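Local coordinates for BH1974 protein (Bacillus halodurans, PDB 3ON5) that probably serves in the maturation of xanthine dehydrogenase by binding and delivering its molybdenum cofactor, as XdhC does, at residues A[24-29]-A[128-133]; A[54-59]-A[66-71]. One frame throughout, in Å; residues are numbered along the deposited sequence.

Contact 1: residues A[24-29]-A[128-133]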
loop_
_atom_site.group_PDB
_atom_site.type_symbol
_atom_site.label_atom_id
_atom_site.label_comp_id
_atom_site.label_asym_id
_atom_site.label_seq_id
_atom_site.Cartn_x
_atom_site.Cartn_y
_atom_site.Cartn_z
ATOM N N GLU A 24 6.242 24.795 2.622
ATOM C CA GLU A 24 5.601 23.491 2.788
ATOM C C GLU A 24 6.519 22.579 3.637
ATOM O O GLU A 24 6.018 21.798 4.445
ATOM C CB GLU A 24 5.261 22.844 1.412
ATOM C CG GLU A 24 4.472 23.705 0.417
ATOM C CD GLU A 24 3.060 24.151 0.772
ATOM O OE1 GLU A 24 2.880 24.827 1.811
ATOM O OE2 GLU A 24 2.151 23.921 -0.058
ATOM N N LEU A 25 7.858 22.716 3.483
ATOM C CA LEU A 25 8.823 21.945 4.257
ATOM C C LEU A 25 8.803 22.395 5.708
ATOM O O LEU A 25 8.746 21.558 6.602
ATOM C CB LEU A 25 10.223 22.090 3.673
ATOM C CG LEU A 25 11.183 20.912 3.934
ATOM C CD1 LEU A 25 10.905 19.726 2.979
ATOM C CD2 LEU A 25 12.599 21.345 3.731
ATOM N N LEU A 26 8.805 23.717 5.939
ATOM C CA LEU A 26 8.720 24.321 7.263
ATOM C C LEU A 26 7.350 24.056 7.889
ATOM O O LEU A 26 7.239 24.027 9.116
ATOM C CB LEU A 26 8.988 25.836 7.211
ATOM C CG LEU A 26 10.358 26.336 6.779
ATOM C CD1 LEU A 26 10.395 27.826 6.827
ATOM C CD2 LEU A 26 11.472 25.815 7.682
ATOM N N GLU A 27 6.308 23.878 7.057
ATOM C CA GLU A 27 4.951 23.573 7.506
ATOM C C GLU A 27 4.949 22.201 8.159
ATOM O O GLU A 27 4.365 22.054 9.227
ATOM C CB GLU A 27 3.943 23.638 6.334
ATOM C CG GLU A 27 2.474 23.631 6.747
ATOM C CD GLU A 27 1.466 23.872 5.634
ATOM O OE1 GLU A 27 1.689 24.787 4.806
ATOM O OE2 GLU A 27 0.404 23.207 5.650
ATOM N N THR A 28 5.646 21.220 7.536
ATOM C CA THR A 28 5.790 19.819 7.948
ATOM C C THR A 28 6.382 19.729 9.392
ATOM O O THR A 28 5.959 18.850 10.152
ATOM C CB THR A 28 6.659 19.086 6.912
ATOM O OG1 THR A 28 6.017 19.203 5.639
ATOM C CG2 THR A 28 6.871 17.611 7.226
ATOM N N LEU A 29 7.277 20.653 9.788
ATOM C CA LEU A 29 7.859 20.685 11.138
ATOM C C LEU A 29 6.840 21.098 12.213
ATOM O O LEU A 29 6.946 20.646 13.357
ATOM C CB LEU A 29 9.033 21.649 11.177
ATOM C CG LEU A 29 10.205 21.229 10.324
ATOM C CD1 LEU A 29 10.971 22.407 9.858
ATOM C CD2 LEU A 29 11.068 20.229 11.040
ATOM N N GLN A 128 11.759 25.561 17.214
ATOM C CA GLN A 128 11.159 26.824 17.628
ATOM C C GLN A 128 11.500 27.938 16.617
ATOM O O GLN A 128 10.599 28.657 16.200
ATOM C CB GLN A 128 11.660 27.171 19.032
ATOM C CG GLN A 128 10.957 28.345 19.722
ATOM C CD GLN A 128 11.515 28.611 21.113
ATOM O OE1 GLN A 128 12.744 28.543 21.378
ATOM N NE2 GLN A 128 10.612 28.964 22.016
ATOM N N HIS A 129 12.779 28.043 16.189
ATOM C CA HIS A 129 13.229 29.063 15.241
ATOM C C HIS A 129 12.575 28.893 13.869
ATOM O O HIS A 129 12.135 29.883 13.289
ATOM C CB HIS A 129 14.746 29.059 15.082
ATOM C CG HIS A 129 15.492 29.366 16.342
ATOM N ND1 HIS A 129 15.191 30.486 17.112
ATOM C CD2 HIS A 129 16.572 28.747 16.878
ATOM C CE1 HIS A 129 16.047 30.470 18.119
ATOM N NE2 HIS A 129 16.905 29.451 18.017
ATOM N N LEU A 130 12.486 27.655 13.366
ATOM C CA LEU A 130 11.869 27.360 12.071
ATOM C C LEU A 130 10.342 27.620 12.117
ATOM O O LEU A 130 9.770 28.052 11.114
ATOM C CB LEU A 130 12.170 25.923 11.649
ATOM C CG LEU A 130 13.646 25.608 11.369
ATOM C CD1 LEU A 130 13.861 24.136 11.175
ATOM C CD2 LEU A 130 14.199 26.421 10.196
ATOM N N LYS A 131 9.696 27.419 13.287
ATOM C CA LYS A 131 8.270 27.709 13.463
ATOM C C LYS A 131 8.065 29.226 13.333
ATOM O O LYS A 131 7.081 29.642 12.736
ATOM C CB LYS A 131 7.755 27.162 14.810
ATOM C CG LYS A 131 6.244 27.268 15.056
ATOM C CD LYS A 131 5.849 28.541 15.824
ATOM C CE LYS A 131 4.382 28.647 16.193
ATOM N NZ LYS A 131 3.489 28.761 15.006
ATOM N N ARG A 132 9.023 30.038 13.838
ATOM C CA ARG A 132 9.007 31.498 13.766
ATOM C C ARG A 132 9.230 31.949 12.318
ATOM O O ARG A 132 8.589 32.905 11.888
ATOM C CB ARG A 132 10.057 32.111 14.707
ATOM C CG ARG A 132 9.853 33.602 14.954
ATOM C CD ARG A 132 10.720 34.123 16.076
ATOM N NE ARG A 132 10.486 35.547 16.341
ATOM C CZ ARG A 132 11.119 36.250 17.281
ATOM N NH1 ARG A 132 12.033 35.670 18.055
ATOM N NH2 ARG A 132 10.846 37.539 17.452
ATOM N N VAL A 133 10.099 31.242 11.552
ATOM C CA VAL A 133 10.370 31.522 10.138
ATOM C C VAL A 133 9.061 31.345 9.346
ATOM O O VAL A 133 8.650 32.260 8.632
ATOM C CB VAL A 133 11.506 30.641 9.580
ATOM C CG1 VAL A 133 11.779 30.961 8.117
ATOM C CG2 VAL A 133 12.773 30.809 10.398
#

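Contact 2: residues A[54-59]-A[66-71]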
loop_
_atom_site.group_PDB
_atom_site.type_symbol
_atom_site.label_atom_id
_atom_site.label_comp_id
_atom_site.label_asym_id
_atom_site.label_seq_id
_atom_site.Cartn_x
_atom_site.Cartn_y
_atom_site.Cartn_z
ATOM N N ALA A 54 19.003 23.161 -1.699
ATOM C CA ALA A 54 17.960 22.151 -1.672
ATOM C C ALA A 54 17.940 21.458 -0.331
ATOM O O ALA A 54 18.995 21.123 0.208
ATOM C CB ALA A 54 18.177 21.151 -2.780
HETATM N N MSE A 55 16.738 21.268 0.217
HETATM C CA MSE A 55 16.536 20.654 1.516
HETATM C C MSE A 55 15.674 19.415 1.441
HETATM O O MSE A 55 14.920 19.184 0.489
HETATM C CB MSE A 55 15.901 21.635 2.488
HETATM C CG MSE A 55 16.805 22.742 2.879
HETATM SE SE MSE A 55 15.755 24.134 3.654
HETATM C CE MSE A 55 17.183 25.563 3.517
HETATM N N MSE A 56 15.759 18.647 2.509
HETATM C CA MSE A 56 15.151 17.355 2.694
HETATM C C MSE A 56 15.048 17.027 4.178
HETATM O O MSE A 56 15.974 17.346 4.939
HETATM C CB MSE A 56 16.051 16.351 1.970
HETATM C CG MSE A 56 15.518 15.003 1.939
HETATM SE SE MSE A 56 16.822 13.860 1.138
HETATM C CE MSE A 56 15.585 12.298 1.292
ATOM N N LEU A 57 13.959 16.368 4.590
ATOM C CA LEU A 57 13.764 15.999 5.981
ATOM C C LEU A 57 13.856 14.502 6.188
ATOM O O LEU A 57 13.153 13.748 5.538
ATOM C CB LEU A 57 12.407 16.495 6.481
ATOM C CG LEU A 57 12.288 17.992 6.741
ATOM C CD1 LEU A 57 10.833 18.398 6.919
ATOM C CD2 LEU A 57 13.108 18.417 7.961
ATOM N N PHE A 58 14.714 14.076 7.107
ATOM C CA PHE A 58 14.831 12.688 7.541
ATOM C C PHE A 58 14.103 12.575 8.839
ATOM O O PHE A 58 14.386 13.315 9.781
ATOM C CB PHE A 58 16.288 12.216 7.647
ATOM C CG PHE A 58 16.957 12.086 6.300
ATOM C CD1 PHE A 58 16.851 10.909 5.564
ATOM C CD2 PHE A 58 17.662 13.156 5.749
ATOM C CE1 PHE A 58 17.406 10.806 4.299
ATOM C CE2 PHE A 58 18.234 13.047 4.487
ATOM C CZ PHE A 58 18.087 11.873 3.763
ATOM N N GLN A 59 13.092 11.718 8.854
ATOM C CA GLN A 59 12.212 11.550 9.997
ATOM C C GLN A 59 12.374 10.173 10.605
ATOM O O GLN A 59 12.812 9.230 9.924
ATOM C CB GLN A 59 10.755 11.772 9.560
ATOM C CG GLN A 59 10.532 13.092 8.841
ATOM C CD GLN A 59 9.111 13.289 8.435
ATOM O OE1 GLN A 59 8.539 14.357 8.647
ATOM N NE2 GLN A 59 8.490 12.252 7.897
ATOM N N GLY A 66 11.044 15.386 0.660
ATOM C CA GLY A 66 11.923 15.930 -0.374
ATOM C C GLY A 66 12.914 14.887 -0.869
ATOM O O GLY A 66 12.912 13.740 -0.391
ATOM N N LEU A 67 13.735 15.254 -1.882
ATOM C CA LEU A 67 14.838 14.411 -2.388
ATOM C C LEU A 67 15.968 15.332 -2.844
ATOM O O LEU A 67 15.736 16.516 -3.134
ATOM C CB LEU A 67 14.484 13.376 -3.491
ATOM C CG LEU A 67 14.123 13.863 -4.893
ATOM C CD1 LEU A 67 14.492 12.835 -5.948
ATOM C CD2 LEU A 67 12.677 14.230 -4.976
ATOM N N LEU A 68 17.194 14.783 -2.869
ATOM C CA LEU A 68 18.408 15.516 -3.225
ATOM C C LEU A 68 19.113 14.862 -4.450
ATOM O O LEU A 68 19.756 15.562 -5.250
ATOM C CB LEU A 68 19.358 15.579 -2.000
ATOM C CG LEU A 68 18.813 16.205 -0.688
ATOM C CD1 LEU A 68 19.836 16.145 0.400
ATOM C CD2 LEU A 68 18.371 17.651 -0.874
ATOM N N SER A 69 18.979 13.527 -4.585
ATOM C CA SER A 69 19.551 12.741 -5.677
ATOM C C SER A 69 18.472 11.858 -6.319
ATOM O O SER A 69 18.270 11.929 -7.533
ATOM C CB SER A 69 20.724 11.891 -5.185
ATOM O OG SER A 69 21.289 11.064 -6.194
ATOM N N GLY A 70 17.792 11.053 -5.502
ATOM C CA GLY A 70 16.784 10.110 -5.964
ATOM C C GLY A 70 17.374 8.736 -6.220
ATOM O O GLY A 70 16.659 7.825 -6.663
ATOM N N GLY A 71 18.678 8.603 -5.944
ATOM C CA GLY A 71 19.428 7.361 -6.083
ATOM C C GLY A 71 19.537 6.602 -4.773
ATOM O O GLY A 71 18.581 6.552 -3.985
#

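Contact 1: residues A[24-29]-A[128-133]
Leu-26 forks over two residues of the facing helix: its CD1 meets Val-133 CG1 at 3.7 Å, and its CD2 meets Leu-130 CD2 at 3.8 Å. Leu-130 forks in return, setting its other methyl, CD1, 3.6 Å from Leu-29 CD1. Each central leucine thus divides its two methyls between residues three apart on the partner helix, a worked example of how two helices interlock through branched side chains. Leu-26 and Leu-130 cross nearly at a right angle. Val-133 points CG1 at Leu-26 CD1 by holding it anti to the backbone N (chi1 -179°), which leaves CG2 beside that N.

The short axes approach to 9.1 Å and cross at -132°, well short of antiparallel, so the touching face is brief; no hydrogen bond spans it and the packing is wholly apolar. Away from that face, Thr-28 OG1 bonds back to Glu-24 O at 2.9 Å, and the same carbonyl accepts from Thr-28 N, giving one acceptor two donors.

Further out, Leu-26 also touches Leu-137, one turn beyond Val-133, while Phe-160 of strand 155-161 packs on both Leu-130 and Val-133. Another face of helix 22-30, formed by Leu-25 and Thr-28, packs on strands 55-59 and 64-65, which places the helix between these strands and helix 124-139.

Contact 2: residues A[54-59]-A[66-71]
Met-56, a selenomethionine in this crystal, leans its whole side chain on the loop that follows strand 64-65. Its CB begins beside Leu-68, 3.8 Å from CG. The next atom, CG, is anti to the backbone N (chi1 -174°) and passes Gly-66 O at 3.7 Å. SE then returns to Leu-68, 3.6 Å from its CG and a little farther from CD1, and the terminal CE ends 3.5 Å from Gly-66 O. Because the chain is extended throughout, it touches leucine and glycine carbonyl by turns.

Leu-68 answers with its branch point and both methyls. CD1 faces SE, whereas CD2 reaches to Ala-54, just before strand 55-59, 3.7 Å from Ala-54 O and 4.0 Å from Ala-54 CB. With an alanine at Leu-68, Met-56 SE would probably lose the branch it rests on, and a gap would open beside Ala-54.

Partners outside the pair tie down the loop and the strand. Glu-74 OE2, near the start of helix 73-87, accepts hydrogen bonds from the backbone N of Leu-68, Ser-69 and Gly-70. The strand is anchored separately, Met-56 bonding through its backbone to Ala-39 of strand 36-46. Leu-67 turns the other way and packs on Pro-326 of the second subunit.

No hydrogen bond links the two segments themselves. The worked example shows a division of labour: dispersion contacts between Leu-68 and the Met-56 side chain, whose selenium stands in for sulfur, seat the loop on the sheet, and the Glu-74 carboxylate, whose charge probably suits three converging N-H groups, is likely to hold its course.

How the contacts relate
Contact 1 is wholly buried and contact 2 is buried but for the partly exposed Gly-66 in its middle, and they illustrate two ways of filling a protein interior. Contact 1 joins two helices far apart in sequence by interlocking aliphatic side chains; contact 2 seats a nearby loop on a strand, with carbonyl oxygens mixed among the apolar atoms. Their centres are about 17 Å apart, and helix 22-30 bridges them: while Leu-26 and Leu-29 serve contact 1, Leu-25 CD2 comes within 3.5 Å of Met-55 CB in contact 2, and Thr-28 packs on Leu-57. The strand in turn gives the helix Met-55 and Leu-57, and the loop Met-56. Contact 2 alone adjoins another subunit.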